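Local coordinates for protein lipoteichoic acid primase (PDB 4UOP) that belongs to the sulfatase-like family of alpha/beta enzymes and carries a bound magnesium ion in its extracellular catalytic domain, at residues Q98-V103 against T305-E310; I288-L293 against K299-S304; Y315-F320 against G336-I341; T361-L364 against N368-V371; Y375-G380 against S386-P391. All blocks are in the same frame, centred on the assembly; numbering follows the deposited sequence.

Contact 1: Q98-V103 against T305-E310; sequences QFFQTV and TQLKAE
Leu307 is the residue of 305-310 that meets 98-103, and it does so with both methyls, one on Gln98 and one on Phe100. At the start of the segment, Thr305 lies with its CA 8.5 Å from the CA of Gln98, the nearest backbone pair. Leu307 points its side chain at the strand: CG is anti to the carbonyl carbon (chi1 -47°), and from there CD2 comes 3.7 Å from the amide NE2 of Gln98, whose extended chain crosses it; NE2 also bonds Asn385 O weakly. CD1 approaches the Phe100 ring at its edge, near the ring plane, 3.9 Å from CZ. The strand end that receives them belongs to 94-100 of the large mixed sheet of the sulfatase-type domain, whereas 305-310 is part of the long connection between strand 277-283 and helix 312-315. The Leu307 backbone is held separately, its N bonded to Asp313 OD1. Lys308 then centres an inverse gamma turn, with a weak bond from Ala309 N to Leu307 O (2.9 Å), and its backbone pairs with Tyr403. Glu310 ends the segment with a weak bond from Asp314 N to its OE1.

Contact 2: I288-L293 against K299-S304; sequences IKTDQL and KYVNRS
Val301 presents its methyls to Thr290 and Leu293, which lie one turn apart on the short 3-10 segment and just after it. With CG1 anti to the backbone N (chi1 179°), the valine's CG2 touches both partners, 3.9 Å from Thr290 CG2 and 3.7 Å from Leu293 CD1; both meet it at a slant. The other branch, CG1, lies 3.5 Å above the guanidinium plane of Arg303, offset toward its rim, so the valine is wedged between the turn and the flat arginine head. The edge of that head is used for water: NH2 gives a 2.6 Å bond to a water that contacts Thr290 O weakly, and NH1 makes a weak bond to a second water, which donates to Thr290 OG1 at 3.1 Å. The main partner of OG1 is Asp314 OD1. Farther along, Asn302 OD1 closes an Asx turn with Ser304 N (2.9 Å, N-H...O angle 163°) and also accepts from Ser304 OG, both donors coming from one face of the amide plane. Lys289 makes a salt bridge with Asp228 of the second subunit, placing this loop at the dimer interface. Direct contact across the two segments is thus apolar, while Arg303 is coupled to Thr290 through two waters, one link in each bridge being weak.

Contact 3: Y315-F320 against G336-I341; sequences YRIPFF and GGEIDI
Ile317 and Phe319, alternate residues of 315-320, point the same way and meet Glu338 and Ile341. Ahead of them, the Tyr315 backbone pairs with Gln101, just past the end of strand 94-100. Ile317 holds CG1 between its backbone N and carbonyl carbon (chi1 44°), which sends CD1 out to the Glu338 side chain, crossing it at about a right angle, 3.5 Å from OE2 and 3.8 Å from CD. Phe319 follows with CE1 3.9 Å from Ile341 CG1; the two side chains run antiparallel alongside one another, and the ring also stacks on Phe99. Strand 94-100 pairs with both 319-322 and 336-337, so the segments meet from its two flanks, in keeping with their CA separation of 8.8 Å at Ile317 and Gly337. The turn that presents Glu338 is pinned by Gly337 N to Asp340 OD2 (2.7 Å, 157°), received on the anti side of the carboxylate. The Glu338 side chain lies about 8 Å from the bound magnesium ion. Its OE2 meets a methyl group here; the contact itself is van der Waals in character, and the carboxylate is held through OE1 by the backbone N of Thr102, in the loop that follows strand 94-100.

Contact 4: T361-L364 against N368-V371; sequences TDIL and NNYV
Asn369 lies against Thr361 and Ile363, and its amide touches both. The packing contacts are OD1 to Thr361 CB at 3.8 Å and ND2 to Ile363 CG2 at 3.9 Å, while the CG1 branch of Ile363 leads away. Thr361 and Asn369 pass each other from opposite directions, which leaves OG1 and OD1 3.6 Å apart, too long to count as a bond. Asn369 carries CG anti to its N (chi1 -168°), which turns the amide toward Thr361 and Ile363.

The polar bonds run elsewhere. Thr361 OG1 bonds Lys41 NZ, and Asn369 ND2 bonds Val335 O, with a weaker link to Asp340 OD2. Asp340 OD1 in turn accepts from Thr361 N, so one carboxylate reaches both segments, the bond to Asn369 being weak. Within 361-364, Asp362 OD1 forms an Asx turn with Leu364 N (3.1 Å, N-H...O angle 144°); the donor stands 43° out of the carboxylate plane.

The segments flank a three-residue link, late in the long connection from helix 341-348 to strand 371-373. On the helix side Asp362 and Leu364 touch Thr344, whose OG1 also bonds Ile363 N, while on the far side Tyr370 packs on helix 412-433 and Val371 enters the antiparallel sheet.

Contact 5: Y375-G380 against S386-P391; sequences YTMPEG and SYMYQP
Tyr389, whose OH is hydrogen-bonded to Phe395 O, turns its ring edge to Gly380 O, which lies in the ring plane 3.7 Å from CD2. That carbonyl oxygen is buried here and has no hydrogen-bond partner in the model. A chi1 of 174° sets the Tyr389 ring beside its own carbonyl carbon, edge-on to Gly380 O. Pro391 packs against Pro378 and Glu379: its CG is 3.5 Å from Glu379 O and 3.9 Å from Pro378 CG, and its own O lies 3.5 Å from that same Pro378 CG. The fold here is an antiparallel meander in which 371-373, 381-383 and 387-390 follow one another; 375-380 is the loop entering the second strand, and it reaches the end of the third at 84° between the touching parts. Pro378 CD also lies 3.9 Å from Gln390 CG, and the Gln390 chain crosses the proline ring at about a right angle. Beyond it, Met377 CE comes 3.6 Å from Gln390 NE2. Met377 CE and Met388 CE also meet, although their modelled separation is tighter than usual and therefore doubtful. Glu379 points away and makes a salt bridge with Arg374. Phe189 of the second subunit packs on Pro378 and on Gln390.

Overall arrangement
From the N terminus, contact 1 opens first and closes the longest loop, some 200 residues, bringing the end of strand 94-100 against the connection that precedes helix 312-315. Contact 2 is nested inside it, a short closure within the same connection, its centre 12 Å from that of contact 1. Contacts 3, 4 and 5 follow in series, and none crosses another. Contact 3 closes a 15-residue loop carrying strand 330-331 and shares the main sheet with contact 1. Contact 4, joined to it through Asp340, closes a three-residue link before strand 371-373. Contact 5, joined to contact 3 through Tyr315 and Thr376, closes five residues including strand 381-383 of the smaller antiparallel sheet and, like contact 2, touches the second subunit.

Contact 1: Q98-V103 against T305-E310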
# COMPACT_ATOMS: atom_id res chain seq x y z
N GLN B 98 1.86 -10.54 -23.91
CA GLN B 98 1.72 -9.18 -23.39
C GLN B 98 0.46 -9.09 -22.54
O GLN B 98 -0.49 -8.35 -22.83
CB GLN B 98 1.65 -8.16 -24.52
CG GLN B 98 2.91 -8.03 -25.34
CD GLN B 98 2.81 -6.91 -26.37
OE1 GLN B 98 1.75 -6.64 -26.92
NE2 GLN B 98 3.94 -6.28 -26.65
N PHE B 99 0.43 -9.91 -21.50
CA PHE B 99 -0.68 -9.91 -20.58
C PHE B 99 -0.12 -9.49 -19.24
O PHE B 99 0.92 -10.01 -18.81
CB PHE B 99 -1.31 -11.30 -20.51
CG PHE B 99 -2.66 -11.31 -19.87
CD1 PHE B 99 -3.80 -11.08 -20.64
CD2 PHE B 99 -2.80 -11.52 -18.52
CE1 PHE B 99 -5.04 -11.06 -20.05
CE2 PHE B 99 -4.06 -11.53 -17.93
CZ PHE B 99 -5.18 -11.28 -18.70
N PHE B 100 -0.78 -8.54 -18.58
CA PHE B 100 -0.18 -7.88 -17.42
C PHE B 100 -0.92 -8.07 -16.11
O PHE B 100 -2.14 -8.17 -16.08
CB PHE B 100 -0.07 -6.38 -17.67
CG PHE B 100 0.78 -6.02 -18.83
CD1 PHE B 100 2.17 -5.95 -18.69
CD2 PHE B 100 0.22 -5.78 -20.09
CE1 PHE B 100 2.96 -5.59 -19.77
CE2 PHE B 100 1.02 -5.43 -21.16
CZ PHE B 100 2.39 -5.35 -21.01
N GLN B 101 -0.16 -8.16 -15.03
CA GLN B 101 -0.71 -8.15 -13.69
C GLN B 101 -1.37 -6.79 -13.41
O GLN B 101 -0.91 -5.77 -13.90
CB GLN B 101 0.39 -8.38 -12.64
CG GLN B 101 1.49 -7.34 -12.64
CD GLN B 101 2.52 -7.55 -11.54
OE1 GLN B 101 3.24 -8.54 -11.55
NE2 GLN B 101 2.61 -6.61 -10.61
N THR B 102 -2.46 -6.80 -12.65
CA THR B 102 -3.10 -5.59 -12.18
C THR B 102 -3.33 -5.77 -10.69
O THR B 102 -4.43 -6.15 -10.26
CB THR B 102 -4.44 -5.31 -12.92
OG1 THR B 102 -5.35 -6.41 -12.78
CG2 THR B 102 -4.19 -5.05 -14.39
N VAL B 103 -2.28 -5.53 -9.91
CA VAL B 103 -2.32 -5.77 -8.47
C VAL B 103 -1.85 -4.55 -7.72
O VAL B 103 -1.34 -3.61 -8.32
CB VAL B 103 -1.52 -7.03 -8.05
CG1 VAL B 103 -2.05 -8.27 -8.75
CG2 VAL B 103 -0.04 -6.88 -8.33
N THR B 305 10.41 -12.36 -26.15
CA THR B 305 9.34 -11.35 -26.33
C THR B 305 9.53 -10.20 -25.36
O THR B 305 8.57 -9.57 -24.91
CB THR B 305 7.94 -11.98 -26.21
OG1 THR B 305 7.81 -12.69 -24.96
CG2 THR B 305 7.69 -12.93 -27.37
N GLN B 306 10.80 -9.89 -25.08
CA GLN B 306 11.18 -8.86 -24.14
C GLN B 306 10.56 -7.52 -24.49
O GLN B 306 10.55 -7.11 -25.66
CB GLN B 306 12.71 -8.72 -24.12
CG GLN B 306 13.26 -7.61 -23.25
CD GLN B 306 14.79 -7.54 -23.28
OE1 GLN B 306 15.43 -8.09 -24.17
NE2 GLN B 306 15.37 -6.87 -22.31
N LEU B 307 10.07 -6.84 -23.46
CA LEU B 307 9.76 -5.43 -23.56
C LEU B 307 10.93 -4.67 -22.94
O LEU B 307 11.29 -4.88 -21.77
CB LEU B 307 8.46 -5.12 -22.83
CG LEU B 307 7.27 -6.04 -23.10
CD1 LEU B 307 6.05 -5.54 -22.33
CD2 LEU B 307 6.96 -6.21 -24.58
N LYS B 308 11.53 -3.77 -23.71
CA LYS B 308 12.67 -3.01 -23.23
C LYS B 308 12.17 -1.77 -22.52
O LYS B 308 12.53 -0.64 -22.87
CB LYS B 308 13.63 -2.68 -24.38
CG LYS B 308 14.30 -3.90 -24.96
CD LYS B 308 15.35 -3.53 -26.00
CE LYS B 308 15.70 -4.71 -26.90
NZ LYS B 308 16.70 -4.33 -27.94
N ALA B 309 11.35 -1.99 -21.50
CA ALA B 309 10.85 -0.94 -20.64
C ALA B 309 10.55 -1.61 -19.32
O ALA B 309 10.06 -2.74 -19.30
CB ALA B 309 9.59 -0.33 -21.23
N GLU B 310 10.88 -0.95 -18.21
CA GLU B 310 10.55 -1.49 -16.90
C GLU B 310 9.63 -0.52 -16.17
O GLU B 310 9.76 0.69 -16.32
CB GLU B 310 11.80 -1.86 -16.08
CG GLU B 310 12.61 -3.05 -16.64
CD GLU B 310 12.09 -4.47 -16.30
OE1 GLU B 310 10.88 -4.71 -15.99
OE2 GLU B 310 12.95 -5.40 -16.36

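Contact 2: I288-L293 against K299-S304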
# COMPACT_ATOMS: atom_id res chain seq x y z
N ILE B 288 10.14 -12.02 -9.40
CA ILE B 288 11.57 -11.78 -9.59
C ILE B 288 11.76 -10.45 -10.33
O ILE B 288 11.26 -10.27 -11.45
CB ILE B 288 12.21 -12.92 -10.41
CG1 ILE B 288 11.92 -14.30 -9.78
CG2 ILE B 288 13.70 -12.66 -10.60
CD1 ILE B 288 12.51 -14.54 -8.39
N LYS B 289 12.45 -9.52 -9.69
CA LYS B 289 12.83 -8.28 -10.36
C LYS B 289 14.07 -8.58 -11.19
O LYS B 289 15.18 -8.68 -10.64
CB LYS B 289 13.09 -7.17 -9.35
CG LYS B 289 11.87 -6.82 -8.52
CD LYS B 289 11.80 -5.33 -8.25
CE LYS B 289 10.51 -4.95 -7.55
NZ LYS B 289 10.50 -5.38 -6.12
N THR B 290 13.89 -8.76 -12.49
CA THR B 290 14.94 -9.35 -13.31
C THR B 290 16.12 -8.40 -13.49
O THR B 290 17.25 -8.86 -13.66
CB THR B 290 14.44 -9.82 -14.69
OG1 THR B 290 13.74 -8.74 -15.34
CG2 THR B 290 13.50 -11.02 -14.53
N ASP B 291 15.88 -7.09 -13.45
CA ASP B 291 16.97 -6.12 -13.56
C ASP B 291 17.85 -6.09 -12.30
O ASP B 291 18.97 -5.59 -12.36
CB ASP B 291 16.46 -4.71 -13.96
CG ASP B 291 15.55 -4.08 -12.93
OD1 ASP B 291 15.66 -4.41 -11.72
OD2 ASP B 291 14.68 -3.25 -13.35
N GLN B 292 17.35 -6.64 -11.19
CA GLN B 292 18.11 -6.75 -9.95
C GLN B 292 18.83 -8.09 -9.77
O GLN B 292 19.46 -8.31 -8.73
CB GLN B 292 17.20 -6.53 -8.74
CG GLN B 292 16.60 -5.13 -8.70
CD GLN B 292 16.16 -4.69 -7.31
OE1 GLN B 292 16.82 -4.98 -6.31
NE2 GLN B 292 15.09 -3.91 -7.26
N LEU B 293 18.75 -8.98 -10.74
CA LEU B 293 19.45 -10.27 -10.65
C LEU B 293 20.96 -10.04 -10.68
O LEU B 293 21.43 -9.09 -11.30
CB LEU B 293 19.07 -11.20 -11.80
CG LEU B 293 17.67 -11.81 -11.76
CD1 LEU B 293 17.32 -12.46 -13.09
CD2 LEU B 293 17.56 -12.83 -10.63
N LYS B 299 21.35 -14.07 -17.93
CA LYS B 299 21.25 -14.89 -19.15
C LYS B 299 20.11 -15.93 -19.14
O LYS B 299 19.78 -16.50 -20.18
CB LYS B 299 22.56 -15.61 -19.44
CG LYS B 299 22.88 -16.73 -18.46
CD LYS B 299 24.09 -17.54 -18.93
CE LYS B 299 24.53 -18.55 -17.89
NZ LYS B 299 25.16 -17.90 -16.71
N TYR B 300 19.52 -16.18 -17.96
CA TYR B 300 18.43 -17.13 -17.83
C TYR B 300 17.06 -16.53 -18.15
O TYR B 300 16.10 -17.28 -18.36
CB TYR B 300 18.42 -17.73 -16.43
CG TYR B 300 19.67 -18.54 -16.16
CD1 TYR B 300 19.95 -19.68 -16.90
CD2 TYR B 300 20.57 -18.15 -15.18
CE1 TYR B 300 21.10 -20.42 -16.67
CE2 TYR B 300 21.72 -18.88 -14.94
CZ TYR B 300 21.97 -20.01 -15.69
OH TYR B 300 23.10 -20.76 -15.47
N VAL B 301 16.99 -15.21 -18.18
CA VAL B 301 15.73 -14.51 -18.42
C VAL B 301 15.39 -14.69 -19.88
O VAL B 301 16.26 -14.57 -20.75
CB VAL B 301 15.84 -13.02 -18.07
CG1 VAL B 301 14.52 -12.30 -18.35
CG2 VAL B 301 16.25 -12.83 -16.61
N ASN B 302 14.13 -15.00 -20.17
CA ASN B 302 13.69 -15.20 -21.54
C ASN B 302 13.54 -13.84 -22.21
O ASN B 302 12.76 -13.01 -21.76
CB ASN B 302 12.37 -15.97 -21.56
CG ASN B 302 11.95 -16.41 -22.95
OD1 ASN B 302 12.37 -15.85 -23.96
ND2 ASN B 302 11.08 -17.40 -23.01
N ARG B 303 14.30 -13.63 -23.29
CA ARG B 303 14.31 -12.34 -23.99
C ARG B 303 13.51 -12.39 -25.28
O ARG B 303 13.46 -11.40 -26.01
CB ARG B 303 15.75 -11.94 -24.32
CG ARG B 303 16.68 -11.86 -23.12
CD ARG B 303 16.14 -10.91 -22.07
NE ARG B 303 17.10 -10.70 -20.99
CZ ARG B 303 16.88 -9.96 -19.90
NH1 ARG B 303 15.72 -9.35 -19.74
NH2 ARG B 303 17.82 -9.86 -18.96
N SER B 304 12.89 -13.52 -25.58
CA SER B 304 12.29 -13.72 -26.91
C SER B 304 11.13 -12.77 -27.19
O SER B 304 10.88 -12.42 -28.34
CB SER B 304 11.87 -15.18 -27.10
OG SER B 304 10.79 -15.51 -26.24
O HOH W 1 13.61 -7.69 -18.21
O HOH W 2 17.49 -8.46 -16.84

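Contact 3: Y315-F320 against G336-I341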
# COMPACT_ATOMS: atom_id res chain seq x y z
N TYR B 315 6.20 -7.20 -15.40
CA TYR B 315 4.78 -7.26 -15.08
C TYR B 315 4.00 -8.19 -16.00
O TYR B 315 2.82 -8.43 -15.78
CB TYR B 315 4.19 -5.85 -15.10
CG TYR B 315 4.42 -5.06 -13.83
CD1 TYR B 315 5.55 -5.25 -13.06
CD2 TYR B 315 3.53 -4.08 -13.43
CE1 TYR B 315 5.79 -4.51 -11.91
CE2 TYR B 315 3.75 -3.32 -12.29
CZ TYR B 315 4.89 -3.54 -11.53
OH TYR B 315 5.15 -2.81 -10.40
N ARG B 316 4.64 -8.72 -17.04
CA ARG B 316 3.99 -9.70 -17.87
C ARG B 316 3.83 -11.02 -17.13
O ARG B 316 4.80 -11.54 -16.55
CB ARG B 316 4.75 -9.93 -19.18
CG ARG B 316 5.07 -8.68 -20.00
CD ARG B 316 6.39 -8.82 -20.77
NE ARG B 316 6.27 -9.87 -21.70
CZ ARG B 316 7.24 -10.69 -22.10
NH1 ARG B 316 8.51 -10.62 -21.69
NH2 ARG B 316 6.89 -11.59 -22.96
N ILE B 317 2.63 -11.57 -17.20
CA ILE B 317 2.28 -12.84 -16.58
C ILE B 317 1.82 -13.76 -17.69
O ILE B 317 1.23 -13.30 -18.68
CB ILE B 317 1.18 -12.70 -15.49
CG1 ILE B 317 0.05 -11.78 -15.99
CG2 ILE B 317 1.78 -12.11 -14.23
CD1 ILE B 317 -1.21 -11.77 -15.15
N PRO B 318 2.06 -15.07 -17.55
CA PRO B 318 1.52 -15.93 -18.60
C PRO B 318 -0.01 -15.93 -18.62
O PRO B 318 -0.65 -15.72 -17.57
CB PRO B 318 2.07 -17.31 -18.25
CG PRO B 318 2.31 -17.24 -16.76
CD PRO B 318 2.74 -15.84 -16.49
N PHE B 319 -0.57 -16.15 -19.80
CA PHE B 319 -2.00 -16.22 -20.02
C PHE B 319 -2.29 -17.19 -21.15
O PHE B 319 -1.78 -17.03 -22.26
CB PHE B 319 -2.56 -14.84 -20.37
CG PHE B 319 -4.04 -14.85 -20.65
CD1 PHE B 319 -4.95 -14.82 -19.61
CD2 PHE B 319 -4.52 -14.92 -21.95
CE1 PHE B 319 -6.32 -14.85 -19.86
CE2 PHE B 319 -5.87 -14.96 -22.20
CZ PHE B 319 -6.78 -14.92 -21.16
N PHE B 320 -3.09 -18.20 -20.85
CA PHE B 320 -3.45 -19.25 -21.80
C PHE B 320 -4.94 -19.49 -21.71
O PHE B 320 -5.51 -19.57 -20.62
CB PHE B 320 -2.71 -20.56 -21.49
CG PHE B 320 -1.22 -20.47 -21.69
CD1 PHE B 320 -0.42 -19.90 -20.72
CD2 PHE B 320 -0.63 -20.96 -22.85
CE1 PHE B 320 0.96 -19.80 -20.92
CE2 PHE B 320 0.74 -20.88 -23.04
CZ PHE B 320 1.53 -20.28 -22.08
N GLY B 336 -3.79 -7.30 -22.54
CA GLY B 336 -4.79 -7.48 -21.52
C GLY B 336 -4.16 -7.49 -20.15
O GLY B 336 -2.94 -7.61 -20.01
N GLY B 337 -5.02 -7.36 -19.15
CA GLY B 337 -4.65 -7.50 -17.76
C GLY B 337 -5.67 -8.34 -17.03
O GLY B 337 -6.69 -8.74 -17.60
N GLU B 338 -5.40 -8.62 -15.76
CA GLU B 338 -6.28 -9.49 -15.00
C GLU B 338 -7.74 -8.98 -14.97
O GLU B 338 -8.66 -9.77 -15.01
CB GLU B 338 -5.74 -9.74 -13.60
CG GLU B 338 -4.63 -10.78 -13.63
CD GLU B 338 -3.63 -10.68 -12.49
OE1 GLU B 338 -3.36 -9.56 -11.97
OE2 GLU B 338 -3.07 -11.74 -12.15
N ILE B 339 -7.92 -7.67 -14.94
CA ILE B 339 -9.29 -7.11 -15.00
C ILE B 339 -10.06 -7.47 -16.27
O ILE B 339 -11.29 -7.31 -16.30
CB ILE B 339 -9.31 -5.58 -14.85
CG1 ILE B 339 -8.43 -4.91 -15.91
CG2 ILE B 339 -8.91 -5.19 -13.44
CD1 ILE B 339 -8.74 -3.44 -16.08
N ASP B 340 -9.36 -7.87 -17.32
CA ASP B 340 -9.98 -8.20 -18.61
C ASP B 340 -10.47 -9.65 -18.73
O ASP B 340 -11.13 -10.00 -19.71
CB ASP B 340 -9.00 -7.90 -19.75
CG ASP B 340 -8.57 -6.43 -19.77
OD1 ASP B 340 -9.46 -5.56 -19.68
OD2 ASP B 340 -7.34 -6.15 -19.84
N ILE B 341 -10.14 -10.50 -17.76
CA ILE B 341 -10.49 -11.91 -17.88
C ILE B 341 -12.02 -12.12 -17.89
O ILE B 341 -12.52 -12.88 -18.73
CB ILE B 341 -9.78 -12.78 -16.83
CG1 ILE B 341 -8.28 -12.80 -17.15
CG2 ILE B 341 -10.36 -14.19 -16.83
CD1 ILE B 341 -7.39 -13.54 -16.15

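Contact 4: T361-L364 against N368-V371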
# COMPACT_ATOMS: atom_id res chain seq x y z
N THR B 361 -12.00 -5.15 -20.50
CA THR B 361 -12.44 -5.21 -21.88
C THR B 361 -12.28 -6.64 -22.42
O THR B 361 -11.34 -7.35 -22.06
CB THR B 361 -11.60 -4.24 -22.73
OG1 THR B 361 -11.69 -2.92 -22.18
CG2 THR B 361 -12.05 -4.21 -24.17
N ASP B 362 -13.19 -7.04 -23.29
CA ASP B 362 -13.10 -8.30 -24.01
C ASP B 362 -11.90 -8.24 -24.95
O ASP B 362 -11.92 -7.58 -25.99
CB ASP B 362 -14.41 -8.56 -24.76
CG ASP B 362 -14.37 -9.79 -25.64
OD1 ASP B 362 -13.35 -10.53 -25.67
OD2 ASP B 362 -15.38 -10.03 -26.33
N ILE B 363 -10.83 -8.94 -24.60
CA ILE B 363 -9.60 -8.78 -25.35
C ILE B 363 -9.63 -9.45 -26.73
O ILE B 363 -8.80 -9.15 -27.57
CB ILE B 363 -8.36 -9.24 -24.57
CG1 ILE B 363 -8.34 -10.73 -24.37
CG2 ILE B 363 -8.28 -8.50 -23.23
CD1 ILE B 363 -6.97 -11.22 -23.91
N LEU B 364 -10.58 -10.36 -26.96
CA LEU B 364 -10.67 -11.00 -28.28
C LEU B 364 -11.51 -10.18 -29.27
O LEU B 364 -11.64 -10.57 -30.43
CB LEU B 364 -11.23 -12.41 -28.15
CG LEU B 364 -10.43 -13.37 -27.25
CD1 LEU B 364 -11.10 -14.72 -27.21
CD2 LEU B 364 -9.00 -13.47 -27.72
N ASN B 368 -7.05 -2.20 -29.43
CA ASN B 368 -6.33 -1.07 -28.87
C ASN B 368 -6.47 -1.01 -27.35
O ASN B 368 -6.46 0.05 -26.75
CB ASN B 368 -6.81 0.25 -29.52
CG ASN B 368 -8.31 0.48 -29.38
OD1 ASN B 368 -9.08 -0.45 -29.13
ND2 ASN B 368 -8.74 1.73 -29.59
N ASN B 369 -6.60 -2.18 -26.71
CA ASN B 369 -6.73 -2.22 -25.26
C ASN B 369 -5.46 -1.71 -24.58
O ASN B 369 -4.38 -1.73 -25.17
CB ASN B 369 -7.10 -3.63 -24.80
CG ASN B 369 -7.52 -3.69 -23.34
OD1 ASN B 369 -8.15 -2.76 -22.82
ND2 ASN B 369 -7.20 -4.78 -22.69
N TYR B 370 -5.60 -1.19 -23.37
CA TYR B 370 -4.45 -0.81 -22.56
C TYR B 370 -4.75 -1.12 -21.11
O TYR B 370 -5.89 -1.35 -20.75
CB TYR B 370 -4.10 0.67 -22.77
CG TYR B 370 -5.19 1.63 -22.38
CD1 TYR B 370 -6.21 1.93 -23.27
CD2 TYR B 370 -5.20 2.23 -21.13
CE1 TYR B 370 -7.22 2.79 -22.92
CE2 TYR B 370 -6.22 3.10 -20.78
CZ TYR B 370 -7.21 3.38 -21.69
OH TYR B 370 -8.23 4.25 -21.36
N VAL B 371 -3.72 -1.15 -20.29
CA VAL B 371 -3.85 -1.58 -18.91
C VAL B 371 -3.29 -0.55 -17.94
O VAL B 371 -2.06 -0.41 -17.83
CB VAL B 371 -3.12 -2.93 -18.67
CG1 VAL B 371 -3.39 -3.42 -17.28
CG2 VAL B 371 -3.55 -3.96 -19.71

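Contact 5: Y375-G380 against S386-P391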
# COMPACT_ATOMS: atom_id res chain seq x y z
N TYR B 375 -0.12 1.92 -7.53
CA TYR B 375 0.55 1.47 -6.31
C TYR B 375 2.05 1.39 -6.43
O TYR B 375 2.76 2.10 -5.74
CB TYR B 375 -0.01 0.16 -5.80
CG TYR B 375 0.49 -0.19 -4.43
CD1 TYR B 375 0.16 0.59 -3.33
CD2 TYR B 375 1.33 -1.28 -4.24
CE1 TYR B 375 0.61 0.27 -2.06
CE2 TYR B 375 1.79 -1.61 -2.97
CZ TYR B 375 1.43 -0.83 -1.90
OH TYR B 375 1.89 -1.13 -0.64
N THR B 376 2.55 0.51 -7.29
CA THR B 376 3.97 0.43 -7.57
C THR B 376 4.36 1.38 -8.71
O THR B 376 5.54 1.59 -8.97
CB THR B 376 4.39 -1.00 -7.94
OG1 THR B 376 3.60 -1.45 -9.05
CG2 THR B 376 4.18 -1.95 -6.78
N MET B 377 3.35 1.94 -9.39
CA MET B 377 3.55 2.99 -10.38
C MET B 377 2.58 4.11 -10.06
O MET B 377 1.52 3.85 -9.50
CB MET B 377 3.25 2.47 -11.79
CG MET B 377 4.05 1.24 -12.16
SD MET B 377 3.74 0.69 -13.85
CE MET B 377 4.52 1.99 -14.80
N PRO B 378 2.93 5.35 -10.41
CA PRO B 378 1.97 6.43 -10.14
C PRO B 378 0.70 6.34 -10.96
O PRO B 378 0.70 5.80 -12.07
CB PRO B 378 2.75 7.71 -10.49
CG PRO B 378 3.90 7.27 -11.31
CD PRO B 378 4.22 5.86 -10.92
N GLU B 379 -0.38 6.89 -10.41
CA GLU B 379 -1.70 6.87 -11.04
C GLU B 379 -1.59 7.53 -12.41
O GLU B 379 -0.99 8.60 -12.54
CB GLU B 379 -2.73 7.63 -10.19
CG GLU B 379 -2.83 7.18 -8.73
CD GLU B 379 -3.98 6.24 -8.45
OE1 GLU B 379 -5.10 6.52 -8.93
OE2 GLU B 379 -3.78 5.24 -7.73
N GLY B 380 -2.20 6.91 -13.42
CA GLY B 380 -2.11 7.39 -14.79
C GLY B 380 -1.08 6.62 -15.61
O GLY B 380 -0.98 6.82 -16.82
N SER B 386 2.31 -1.42 -27.58
CA SER B 386 3.58 -0.97 -28.12
C SER B 386 4.40 -0.06 -27.21
O SER B 386 5.57 0.18 -27.51
CB SER B 386 3.33 -0.26 -29.45
OG SER B 386 2.64 0.95 -29.22
N TYR B 387 3.82 0.46 -26.14
CA TYR B 387 4.58 1.34 -25.24
C TYR B 387 3.98 1.41 -23.84
O TYR B 387 2.82 1.04 -23.64
CB TYR B 387 4.71 2.74 -25.83
CG TYR B 387 3.44 3.57 -25.75
CD1 TYR B 387 2.50 3.54 -26.76
CD2 TYR B 387 3.19 4.38 -24.65
CE1 TYR B 387 1.33 4.28 -26.68
CE2 TYR B 387 2.03 5.12 -24.56
CZ TYR B 387 1.11 5.07 -25.58
OH TYR B 387 -0.05 5.81 -25.50
N MET B 388 4.78 1.86 -22.89
CA MET B 388 4.32 2.17 -21.54
C MET B 388 4.48 3.65 -21.26
O MET B 388 5.40 4.29 -21.77
CB MET B 388 5.07 1.35 -20.48
CG MET B 388 6.53 1.64 -20.23
SD MET B 388 7.03 1.07 -18.57
CE MET B 388 6.37 2.36 -17.54
N TYR B 389 3.54 4.21 -20.51
CA TYR B 389 3.64 5.58 -20.06
C TYR B 389 3.66 5.62 -18.54
O TYR B 389 2.93 4.89 -17.88
CB TYR B 389 2.48 6.45 -20.58
CG TYR B 389 2.56 7.80 -19.95
CD1 TYR B 389 3.50 8.72 -20.38
CD2 TYR B 389 1.75 8.14 -18.87
CE1 TYR B 389 3.62 9.96 -19.79
CE2 TYR B 389 1.86 9.39 -18.27
CZ TYR B 389 2.79 10.29 -18.73
OH TYR B 389 2.93 11.52 -18.13
N GLN B 390 4.51 6.49 -17.99
CA GLN B 390 4.56 6.73 -16.55
C GLN B 390 4.71 8.23 -16.29
O GLN B 390 5.64 8.85 -16.81
CB GLN B 390 5.73 5.97 -15.94
CG GLN B 390 5.80 5.98 -14.43
CD GLN B 390 7.02 5.25 -13.88
OE1 GLN B 390 7.60 5.65 -12.86
NE2 GLN B 390 7.42 4.18 -14.56
N PRO B 391 3.79 8.82 -15.52
CA PRO B 391 3.96 10.24 -15.20
C PRO B 391 5.01 10.46 -14.14
O PRO B 391 5.50 9.49 -13.52
CB PRO B 391 2.58 10.64 -14.68
CG PRO B 391 2.06 9.39 -14.05
CD PRO B 391 2.57 8.27 -14.91